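Local coordinates for ABC transporter substrate-binding protein (Staphylococcus aureus subsp. aureus NCTC 8325, PDB 3UN6), which is of unknown function but binds zinc and probably serves as the substrate-binding component of an ABC-type import system, at residues G104-A109 with V224-L229; G117-G122 with L208-D213; L151-L156 with F167-M172; V236-V241 with P315-E320. One frame throughout, in Å; residues are numbered along the deposited sequence.

Interaction 1: residues G104-A109 with V224-L229; sequences GSNIKA and VLRGEL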
# COMPACT_ATOMS: atom_id res chain seq x y z
N GLY A 104 4.75 13.71 15.15
CA GLY A 104 5.37 13.19 16.39
C GLY A 104 5.27 11.70 16.67
O GLY A 104 5.62 11.24 17.76
N SER A 105 4.83 10.92 15.70
CA SER A 105 4.70 9.48 15.89
C SER A 105 6.04 8.83 16.16
O SER A 105 7.07 9.23 15.60
CB SER A 105 4.07 8.81 14.67
OG SER A 105 4.07 7.40 14.83
N ASN A 106 6.02 7.80 16.98
CA ASN A 106 7.23 7.07 17.30
C ASN A 106 7.59 5.97 16.26
O ASN A 106 8.59 5.26 16.45
CB ASN A 106 7.06 6.43 18.68
CG ASN A 106 6.02 5.32 18.69
OD1 ASN A 106 6.03 4.44 17.83
ND2 ASN A 106 5.14 5.34 19.69
N ILE A 107 6.83 5.84 15.18
CA ILE A 107 7.08 4.76 14.21
C ILE A 107 8.29 4.96 13.31
O ILE A 107 8.80 6.08 13.16
CB ILE A 107 5.83 4.47 13.32
CG1 ILE A 107 5.40 5.70 12.51
CG2 ILE A 107 4.68 3.99 14.17
CD1 ILE A 107 4.21 5.47 11.57
N LYS A 108 8.75 3.85 12.72
CA LYS A 108 9.85 3.81 11.76
C LYS A 108 9.47 2.83 10.66
O LYS A 108 8.91 1.75 10.95
CB LYS A 108 11.12 3.32 12.42
CG LYS A 108 11.83 4.32 13.38
CD LYS A 108 12.68 5.33 12.63
CE LYS A 108 13.58 6.09 13.56
NZ LYS A 108 14.72 6.74 12.80
N ALA A 109 9.74 3.20 9.41
CA ALA A 109 9.52 2.33 8.25
C ALA A 109 10.76 1.46 8.15
O ALA A 109 11.90 1.96 8.28
CB ALA A 109 9.36 3.12 6.98
N VAL A 224 5.82 -0.56 8.80
CA VAL A 224 6.29 0.31 9.85
C VAL A 224 6.15 -0.42 11.19
O VAL A 224 5.23 -1.24 11.36
CB VAL A 224 5.52 1.61 9.93
CG1 VAL A 224 5.62 2.35 8.59
CG2 VAL A 224 4.06 1.37 10.29
N LEU A 225 7.06 -0.13 12.11
CA LEU A 225 7.02 -0.71 13.44
C LEU A 225 7.07 0.40 14.42
O LEU A 225 7.74 1.42 14.18
CB LEU A 225 8.23 -1.61 13.68
CG LEU A 225 8.34 -2.82 12.76
CD1 LEU A 225 9.66 -3.56 12.97
CD2 LEU A 225 7.16 -3.76 12.96
N ARG A 226 6.37 0.21 15.54
CA ARG A 226 6.43 1.18 16.62
C ARG A 226 7.85 1.17 17.18
O ARG A 226 8.50 0.12 17.25
CB ARG A 226 5.38 0.88 17.71
CG ARG A 226 3.95 1.28 17.33
CD ARG A 226 2.93 0.98 18.45
NE ARG A 226 3.25 1.66 19.71
CZ ARG A 226 2.87 2.89 20.05
NH1 ARG A 226 2.14 3.64 19.23
NH2 ARG A 226 3.22 3.39 21.22
N GLY A 227 8.33 2.34 17.58
CA GLY A 227 9.69 2.53 18.08
C GLY A 227 10.15 1.64 19.22
O GLY A 227 11.32 1.27 19.27
N GLU A 228 9.25 1.29 20.13
CA GLU A 228 9.64 0.45 21.25
C GLU A 228 10.09 -0.95 20.81
O GLU A 228 11.00 -1.53 21.42
CB GLU A 228 8.58 0.37 22.35
CG GLU A 228 7.28 -0.35 22.04
CD GLU A 228 6.25 0.50 21.33
OE1 GLU A 228 6.54 1.65 20.90
OE2 GLU A 228 5.11 -0.00 21.20
N LEU A 229 9.47 -1.51 19.78
CA LEU A 229 9.89 -2.82 19.29
C LEU A 229 11.34 -2.78 18.88
O LEU A 229 12.09 -3.70 19.19
CB LEU A 229 9.07 -3.28 18.10
CG LEU A 229 7.78 -4.03 18.43
CD1 LEU A 229 6.80 -3.16 19.24
CD2 LEU A 229 7.17 -4.53 17.10
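K108 and L225 form a hydrogen-bonded antiparallel pair at one margin of the five-stranded mixed sheet, where strand 108-110 is outermost and strand 221-225 lies next to it. K108 N donates to L225 O over 3.0 Å, and L225 N returns the bond to K108 O. One residue further, A109 faces V224 as a non-hydrogen-bonded pair, with A109 CB 4.1 Å from V224 CG1. That methyl stands anti to the carbonyl carbon of V224 (chi1 -58°), which brings it beside the A109 backbone; the other branch, V224 CG2, meets I107 CD1 at 4.3 Å. L82 of helix 75-83 touches both I107 and V224.

Beyond the paired residues, side chains take over. N106 has CG between its own backbone N and carbonyl carbon (chi1 69°), and its OD1 accepts a hydrogen bond from G227 N at 3.1 Å, at the start of helix 227-232. The donor stands above the carbonyl plane of the amide. The other amide branch, ND2, lies over one face of the R226 guanidinium, toward its rim, with the two planes 86° apart; both groups are donors, so this is packing alone. R226 is turned by a bend at chi3, and its NH1 hydrogen-bonds to L82 O. At the guanidinium edge, R226 NE makes a salt bridge to E228 OE2 at 2.9 Å; the oxygen lies close to the guanidinium plane and is met on its syn lone pair.

Interaction 2: residues G117-G122 with L208-D213; sequences GNVIMG and LKHGDD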
# COMPACT_ATOMS: atom_id res chain seq x y z
N GLY A 117 1.41 -2.66 -8.26
CA GLY A 117 0.10 -3.11 -7.75
C GLY A 117 -0.99 -2.05 -7.58
O GLY A 117 -2.01 -2.31 -6.92
N ASN A 118 -0.78 -0.86 -8.14
CA ASN A 118 -1.78 0.24 -8.09
C ASN A 118 -2.47 0.43 -9.44
O ASN A 118 -1.87 0.19 -10.50
CB ASN A 118 -1.13 1.57 -7.65
CG ASN A 118 -0.99 1.69 -6.13
OD1 ASN A 118 -1.89 1.26 -5.40
ND2 ASN A 118 0.11 2.29 -5.65
N VAL A 119 -3.74 0.83 -9.39
CA VAL A 119 -4.48 1.08 -10.60
C VAL A 119 -5.27 2.38 -10.57
O VAL A 119 -5.47 2.97 -9.52
CB VAL A 119 -5.51 -0.07 -10.85
CG1 VAL A 119 -4.80 -1.37 -11.10
CG2 VAL A 119 -6.48 -0.20 -9.68
N ILE A 120 -5.70 2.81 -11.75
CA ILE A 120 -6.59 3.94 -11.92
C ILE A 120 -7.72 3.38 -12.73
O ILE A 120 -7.52 2.93 -13.85
CB ILE A 120 -5.91 5.12 -12.64
CG1 ILE A 120 -4.77 5.66 -11.75
CG2 ILE A 120 -6.94 6.22 -12.95
CD1 ILE A 120 -3.69 6.41 -12.51
N MSE A 121 -8.92 3.37 -12.14
CA MSE A 121 -10.13 2.84 -12.77
C MSE A 121 -11.04 3.97 -13.21
O MSE A 121 -11.04 5.03 -12.63
CB MSE A 121 -10.92 2.00 -11.76
CG MSE A 121 -10.11 0.90 -11.11
SE MSE A 121 -9.62 -0.44 -12.41
CE MSE A 121 -11.43 -1.12 -12.78
N GLY A 122 -11.79 3.72 -14.28
CA GLY A 122 -12.76 4.67 -14.78
C GLY A 122 -14.06 3.92 -15.00
O GLY A 122 -14.10 2.69 -14.91
N LEU A 208 -8.06 2.01 -16.59
CA LEU A 208 -7.54 3.04 -17.47
C LEU A 208 -6.02 3.05 -17.50
O LEU A 208 -5.44 3.27 -18.55
CB LEU A 208 -8.04 4.42 -17.05
CG LEU A 208 -9.54 4.62 -17.18
CD1 LEU A 208 -9.91 5.96 -16.61
CD2 LEU A 208 -9.94 4.50 -18.63
N LYS A 209 -5.38 2.78 -16.36
CA LYS A 209 -3.94 2.87 -16.30
C LYS A 209 -3.39 2.09 -15.10
O LYS A 209 -4.06 1.98 -14.07
CB LYS A 209 -3.60 4.36 -16.11
CG LYS A 209 -2.41 4.88 -16.84
CD LYS A 209 -2.67 4.93 -18.31
CE LYS A 209 -1.52 5.53 -19.06
NZ LYS A 209 -1.73 5.41 -20.54
N HIS A 210 -2.21 1.50 -15.25
CA HIS A 210 -1.53 0.92 -14.12
C HIS A 210 -0.59 2.00 -13.57
O HIS A 210 -0.14 2.87 -14.30
CB HIS A 210 -0.80 -0.38 -14.49
CG HIS A 210 -1.72 -1.57 -14.54
ND1 HIS A 210 -2.22 -2.07 -15.72
CD2 HIS A 210 -2.27 -2.30 -13.55
CE1 HIS A 210 -3.02 -3.09 -15.45
NE2 HIS A 210 -3.07 -3.24 -14.14
N GLY A 211 -0.31 1.96 -12.27
CA GLY A 211 0.59 2.95 -11.67
C GLY A 211 1.90 3.04 -12.42
O GLY A 211 2.43 4.12 -12.63
N ASP A 212 2.37 1.86 -12.84
CA ASP A 212 3.61 1.68 -13.60
C ASP A 212 3.72 2.61 -14.80
O ASP A 212 4.81 3.05 -15.16
CB ASP A 212 3.68 0.26 -14.19
CG ASP A 212 3.21 -0.84 -13.24
OD1 ASP A 212 3.75 -1.96 -13.35
OD2 ASP A 212 2.30 -0.61 -12.40
N ASP A 213 2.58 2.87 -15.44
CA ASP A 213 2.49 3.68 -16.64
C ASP A 213 2.52 5.16 -16.35
O ASP A 213 2.61 5.97 -17.27
CB ASP A 213 1.14 3.45 -17.36
CG ASP A 213 0.86 1.99 -17.67
OD1 ASP A 213 1.81 1.29 -18.03
OD2 ASP A 213 -0.33 1.56 -17.58
O HOH W 1 0.31 -2.30 -11.22
O HOH W 2 1.55 0.41 -9.81
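V119 and H210 sit side by side as a non-hydrogen-bonded antiparallel pair, with V119 CG1 3.6 Å from H210 CD2. Next to them the pairing is interrupted by a classic beta bulge, in which L208 and K209 both face I120. I120 O therefore accepts two hydrogen bonds, from L208 N at 2.9 Å and more weakly from K209 N, while I120 N donates to K209 O.

The packing is tight at the V119-H210 pair and again past the bulge. There L208 CG, anti to its carbonyl carbon (chi1 -64°), lies 3.8 Å from G122 N. L208 CD1 comes within 3.6 Å of G122 CA, a place where the glycine has no side chain to intrude. Between these points I120 is buried under L153 and L156 of helix 148-159.

The other end is looser and watered. G211 N still closes on N118 O at 2.9 Å, but beyond it D212 is linked to the strand through solvent: two waters lie 2.9 Å from D212 OD2 and appear to donate to it, one of them accepting from N118 N and the other, weakly, from G117 N. The N118 side chain leads away, touching the zinc ligands H46 and C220, and its OD1 accepts from H149 NE2. With E116 close by, the D212 carboxylate lies near a like charge, which may raise its proton affinity.

Interaction 3: residues L151-L156 with F167-M172; sequences LLLEEL and FSYHEM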
# COMPACT_ATOMS: atom_id res chain seq x y z
N LEU A 151 -1.22 11.14 -5.64
CA LEU A 151 -0.08 11.57 -6.45
C LEU A 151 -0.15 11.01 -7.87
O LEU A 151 0.14 11.72 -8.83
CB LEU A 151 1.25 11.15 -5.80
CG LEU A 151 1.44 11.70 -4.37
CD1 LEU A 151 2.73 11.13 -3.76
CD2 LEU A 151 1.43 13.23 -4.34
N LEU A 152 -0.53 9.75 -8.01
CA LEU A 152 -0.64 9.12 -9.32
C LEU A 152 -1.68 9.84 -10.16
O LEU A 152 -1.46 10.14 -11.35
CB LEU A 152 -1.02 7.64 -9.18
CG LEU A 152 0.07 6.65 -8.76
CD1 LEU A 152 -0.53 5.33 -8.30
CD2 LEU A 152 1.05 6.44 -9.92
N LEU A 153 -2.81 10.15 -9.54
CA LEU A 153 -3.89 10.82 -10.24
C LEU A 153 -3.52 12.22 -10.67
O LEU A 153 -3.85 12.63 -11.78
CB LEU A 153 -5.17 10.78 -9.42
CG LEU A 153 -5.97 9.48 -9.46
CD1 LEU A 153 -7.04 9.50 -8.29
CD2 LEU A 153 -6.64 9.33 -10.80
N GLU A 154 -2.83 12.95 -9.80
CA GLU A 154 -2.38 14.29 -10.14
C GLU A 154 -1.34 14.27 -11.25
O GLU A 154 -1.27 15.19 -12.07
CB GLU A 154 -1.83 15.01 -8.90
CG GLU A 154 -2.91 15.55 -8.02
CD GLU A 154 -3.65 16.67 -8.67
OE1 GLU A 154 -3.07 17.78 -8.77
OE2 GLU A 154 -4.81 16.49 -9.07
N GLU A 155 -0.50 13.25 -11.26
CA GLU A 155 0.49 13.14 -12.31
C GLU A 155 -0.20 12.80 -13.63
O GLU A 155 0.18 13.30 -14.69
CB GLU A 155 1.55 12.11 -11.97
CG GLU A 155 2.65 11.96 -13.04
CD GLU A 155 3.33 13.28 -13.38
OE1 GLU A 155 3.53 14.09 -12.46
OE2 GLU A 155 3.64 13.49 -14.58
N LEU A 156 -1.25 11.97 -13.55
CA LEU A 156 -2.00 11.59 -14.74
C LEU A 156 -2.73 12.82 -15.24
O LEU A 156 -2.80 13.06 -16.43
CB LEU A 156 -2.97 10.42 -14.47
CG LEU A 156 -3.95 10.10 -15.61
CD1 LEU A 156 -3.21 9.72 -16.88
CD2 LEU A 156 -4.92 9.00 -15.25
N PHE A 167 -9.81 17.76 -11.41
CA PHE A 167 -9.98 16.45 -10.79
C PHE A 167 -10.26 16.79 -9.31
O PHE A 167 -9.51 17.55 -8.71
CB PHE A 167 -8.72 15.62 -10.86
CG PHE A 167 -8.50 14.91 -12.17
CD1 PHE A 167 -9.13 15.28 -13.34
CD2 PHE A 167 -7.52 13.91 -12.24
CE1 PHE A 167 -8.87 14.62 -14.53
CE2 PHE A 167 -7.25 13.26 -13.43
CZ PHE A 167 -7.94 13.62 -14.57
N SER A 168 -11.34 16.24 -8.77
CA SER A 168 -11.73 16.47 -7.38
C SER A 168 -11.59 15.12 -6.69
O SER A 168 -11.99 14.10 -7.25
CB SER A 168 -13.16 16.98 -7.30
OG SER A 168 -13.51 17.27 -5.96
N TYR A 169 -11.03 15.12 -5.49
CA TYR A 169 -10.77 13.88 -4.77
C TYR A 169 -11.68 13.60 -3.61
O TYR A 169 -12.02 14.49 -2.84
CB TYR A 169 -9.32 13.87 -4.32
CG TYR A 169 -8.43 14.01 -5.51
CD1 TYR A 169 -8.20 12.92 -6.37
CD2 TYR A 169 -7.85 15.23 -5.83
CE1 TYR A 169 -7.40 13.05 -7.49
CE2 TYR A 169 -7.04 15.36 -6.95
CZ TYR A 169 -6.82 14.26 -7.79
OH TYR A 169 -6.01 14.38 -8.92
N HIS A 170 -12.05 12.33 -3.48
CA HIS A 170 -12.97 11.90 -2.44
C HIS A 170 -12.44 10.68 -1.70
O HIS A 170 -12.31 9.60 -2.28
CB HIS A 170 -14.33 11.61 -3.07
CG HIS A 170 -14.88 12.78 -3.82
ND1 HIS A 170 -15.59 13.79 -3.21
CD2 HIS A 170 -14.74 13.15 -5.12
CE1 HIS A 170 -15.91 14.70 -4.11
NE2 HIS A 170 -15.40 14.34 -5.28
N GLU A 171 -12.14 10.87 -0.42
CA GLU A 171 -11.58 9.81 0.41
C GLU A 171 -12.62 8.74 0.73
O GLU A 171 -13.74 9.04 1.10
CB GLU A 171 -11.04 10.39 1.72
CG GLU A 171 -9.75 11.21 1.57
CD GLU A 171 -9.39 11.96 2.85
OE1 GLU A 171 -8.38 11.65 3.49
OE2 GLU A 171 -10.16 12.85 3.23
N MSE A 172 -12.23 7.48 0.58
CA MSE A 172 -13.13 6.40 0.93
C MSE A 172 -12.35 5.10 1.09
O MSE A 172 -11.21 5.00 0.67
CB MSE A 172 -14.24 6.24 -0.10
CG MSE A 172 -13.77 5.89 -1.49
SE MSE A 172 -15.30 5.88 -2.74
CE MSE A 172 -15.78 7.78 -2.68
O HOH W 3 -7.12 18.51 -9.42
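Among the partners of E154 OE2 are the hydroxyl of Y169 and a water that also donates to F167 O. The Y169 OH to E154 OE2 bond refines at 2.4 Å, very short, and its exact length deserves caution. The carboxylate oxygen arrives at the edge of the tyrosine ring, in its plane, and the two flat groups stand 83° apart. A bend at chi2 (-68°) swings E154 CD off the helix toward the strand. The second oxygen, E154 OE1, forms a salt bridge to R157 one turn further on, so both ends of this buried carboxylate are engaged; the arginine would be expected to favour the ionised carboxylate.

Beside this polar grip, L153 and Y169 run alongside one another, pointing oppositely. L153 CD1 comes to the ring edge at Y169 CE1, 3.7 Å away, and L153 CB lies equally near that atom. F167 presents CE2 to L153 O at 3.8 Å, an oblique approach.

Helix 148-159 runs nearly antiparallel to strand 167-171, their segment axes 10.2 Å apart at closest approach. L153 also rests on F140 and I142 of strand 138-142, which pairs in parallel with strand 167-171: this is a beta-alpha-beta unit, as in the alpha/beta domains of periplasmic-binding-protein folds.

Interaction 4: residues V236-V241 with P315-E320; sequences VAQAFV and PSLYKE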
# COMPACT_ATOMS: atom_id res chain seq x y z
N VAL A 236 13.66 -9.76 18.60
CA VAL A 236 12.38 -10.18 18.06
C VAL A 236 12.07 -9.39 16.78
O VAL A 236 11.60 -9.97 15.79
CB VAL A 236 11.28 -10.04 19.13
CG1 VAL A 236 9.91 -10.27 18.54
CG2 VAL A 236 11.57 -11.04 20.28
N ALA A 237 12.37 -8.09 16.79
CA ALA A 237 12.15 -7.22 15.63
C ALA A 237 13.01 -7.71 14.47
O ALA A 237 12.54 -7.82 13.35
CB ALA A 237 12.50 -5.79 15.97
N GLN A 238 14.26 -8.02 14.75
CA GLN A 238 15.17 -8.52 13.72
C GLN A 238 14.69 -9.87 13.16
O GLN A 238 14.75 -10.07 11.97
CB GLN A 238 16.60 -8.65 14.27
CG GLN A 238 17.62 -9.07 13.22
CD GLN A 238 17.81 -8.01 12.13
OE1 GLN A 238 18.33 -6.92 12.40
NE2 GLN A 238 17.42 -8.35 10.89
N ALA A 239 14.26 -10.78 14.02
CA ALA A 239 13.76 -12.09 13.56
C ALA A 239 12.55 -11.89 12.65
O ALA A 239 12.47 -12.46 11.56
CB ALA A 239 13.40 -12.99 14.76
N PHE A 240 11.65 -11.02 13.06
CA PHE A 240 10.47 -10.73 12.24
C PHE A 240 10.80 -10.14 10.84
O PHE A 240 10.33 -10.64 9.81
CB PHE A 240 9.50 -9.84 13.04
CG PHE A 240 8.38 -9.32 12.23
CD1 PHE A 240 7.54 -10.19 11.55
CD2 PHE A 240 8.16 -7.96 12.13
CE1 PHE A 240 6.51 -9.73 10.77
CE2 PHE A 240 7.12 -7.48 11.37
CZ PHE A 240 6.28 -8.39 10.68
N VAL A 241 11.66 -9.13 10.79
CA VAL A 241 12.06 -8.52 9.52
C VAL A 241 12.80 -9.52 8.64
O VAL A 241 12.70 -9.49 7.41
CB VAL A 241 12.94 -7.28 9.75
CG1 VAL A 241 13.61 -6.83 8.45
CG2 VAL A 241 12.12 -6.18 10.36
N PRO A 315 16.60 1.49 7.97
CA PRO A 315 16.91 0.44 7.01
C PRO A 315 17.88 -0.63 7.52
O PRO A 315 18.18 -1.57 6.77
CB PRO A 315 17.56 1.22 5.88
CG PRO A 315 18.36 2.25 6.62
CD PRO A 315 17.56 2.60 7.85
N SER A 316 18.37 -0.52 8.75
CA SER A 316 19.35 -1.52 9.25
C SER A 316 18.80 -2.95 9.39
O SER A 316 19.50 -3.92 9.07
CB SER A 316 19.97 -1.07 10.59
OG SER A 316 18.98 -0.91 11.60
N LEU A 317 17.58 -3.09 9.89
CA LEU A 317 17.00 -4.43 10.11
C LEU A 317 16.88 -5.23 8.83
O LEU A 317 17.23 -6.41 8.81
CB LEU A 317 15.63 -4.35 10.83
CG LEU A 317 15.62 -4.25 12.39
CD1 LEU A 317 16.29 -3.00 12.90
CD2 LEU A 317 14.18 -4.34 12.93
N TYR A 318 16.42 -4.59 7.76
CA TYR A 318 16.26 -5.28 6.49
C TYR A 318 17.61 -5.54 5.83
O TYR A 318 17.82 -6.60 5.25
CB TYR A 318 15.33 -4.50 5.56
CG TYR A 318 14.97 -5.26 4.32
CD1 TYR A 318 13.86 -6.11 4.31
CD2 TYR A 318 15.73 -5.16 3.17
CE1 TYR A 318 13.53 -6.82 3.19
CE2 TYR A 318 15.39 -5.88 2.03
CZ TYR A 318 14.29 -6.71 2.05
OH TYR A 318 13.95 -7.45 0.93
N LYS A 319 18.53 -4.59 5.93
CA LYS A 319 19.86 -4.76 5.34
C LYS A 319 20.63 -5.88 6.03
O LYS A 319 21.24 -6.70 5.37
CB LYS A 319 20.66 -3.45 5.42
CG LYS A 319 22.13 -3.63 5.13
CD LYS A 319 22.88 -2.35 5.30
CE LYS A 319 24.37 -2.55 5.05
NZ LYS A 319 25.12 -1.26 5.14
N GLU A 320 20.58 -5.93 7.36
CA GLU A 320 21.31 -6.96 8.11
C GLU A 320 20.68 -8.34 7.97
O GLU A 320 21.37 -9.34 8.12
CB GLU A 320 21.39 -6.62 9.59
CG GLU A 320 22.16 -5.35 9.90
CD GLU A 320 22.13 -5.03 11.39
OE1 GLU A 320 21.88 -5.96 12.20
OE2 GLU A 320 22.35 -3.85 11.74
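Q238 and L317 provide the polar link between these two helices. Q238 NE2 donates to L317 O over 2.9 Å in a nearly straight bond, and the acceptor lies close to the amide plane. The glutamine starts out with CG anti to the backbone N (chi1 -176°) and then bends at chi2, which turns CD toward the neighbouring helix. Its other amide atom, OE1, comes down beside the same leucine, 3.6 Å from L317 CA. Q238 OE1 also faces E320 OE1 at 3.7 Å; the two side chains cross at about a right angle although their amide and carboxylate planes are only 18° apart. Two oxygens brought this near would probably repel mildly, and E320 lies at the exposed margin of the contact.

The contact is a helix-helix packing: the long helix 234-250 receives the short C-terminal helix 316-320 at a crossing angle of -58°, with the segment axes 9.1 Å apart at closest approach.

Apolar contacts centre on L317. Its CD2 touches both A237 CB and V241 CG2, each 3.8 Å away, and L230 of helix 227-232 touches both A237 and L317. The two branches of V241 divide their work: CG2 meets the leucine, whereas CG1, anti to the backbone N, comes up against the backbone of the next residue, 3.6 Å from Y318 CA. Y318 CB still touches V241 CG1 at 4.1 Å; farther out, K245 of the same helix as V241 makes a cation-pi contact with the tyrosine ring, and the hydroxyl hydrogen-bonds to L284 N.

In the fold
Interactions 2 and 3 belong to one sheet and its helix 148-159, with centres about 12 Å apart; they meet where I120 CG2 packs on L153 CD2 at 3.8 Å and N118 CB on L152 CD1. Interactions 1 and 4, about 14 Å between centres, lie together on the opposite side of the chain's centre from interaction 2, joined by L225 CD2 against F240 CE2 at 4.1 Å. The zinc site of H46, C220 and C221 lies nearest to interaction 2: the side chain of N118 is about 5 Å from a zinc ion, those of V224 and L153 about 11 Å. Interaction 4 is remote from it. This two-lobed layout is consistent with a substrate-binding protein.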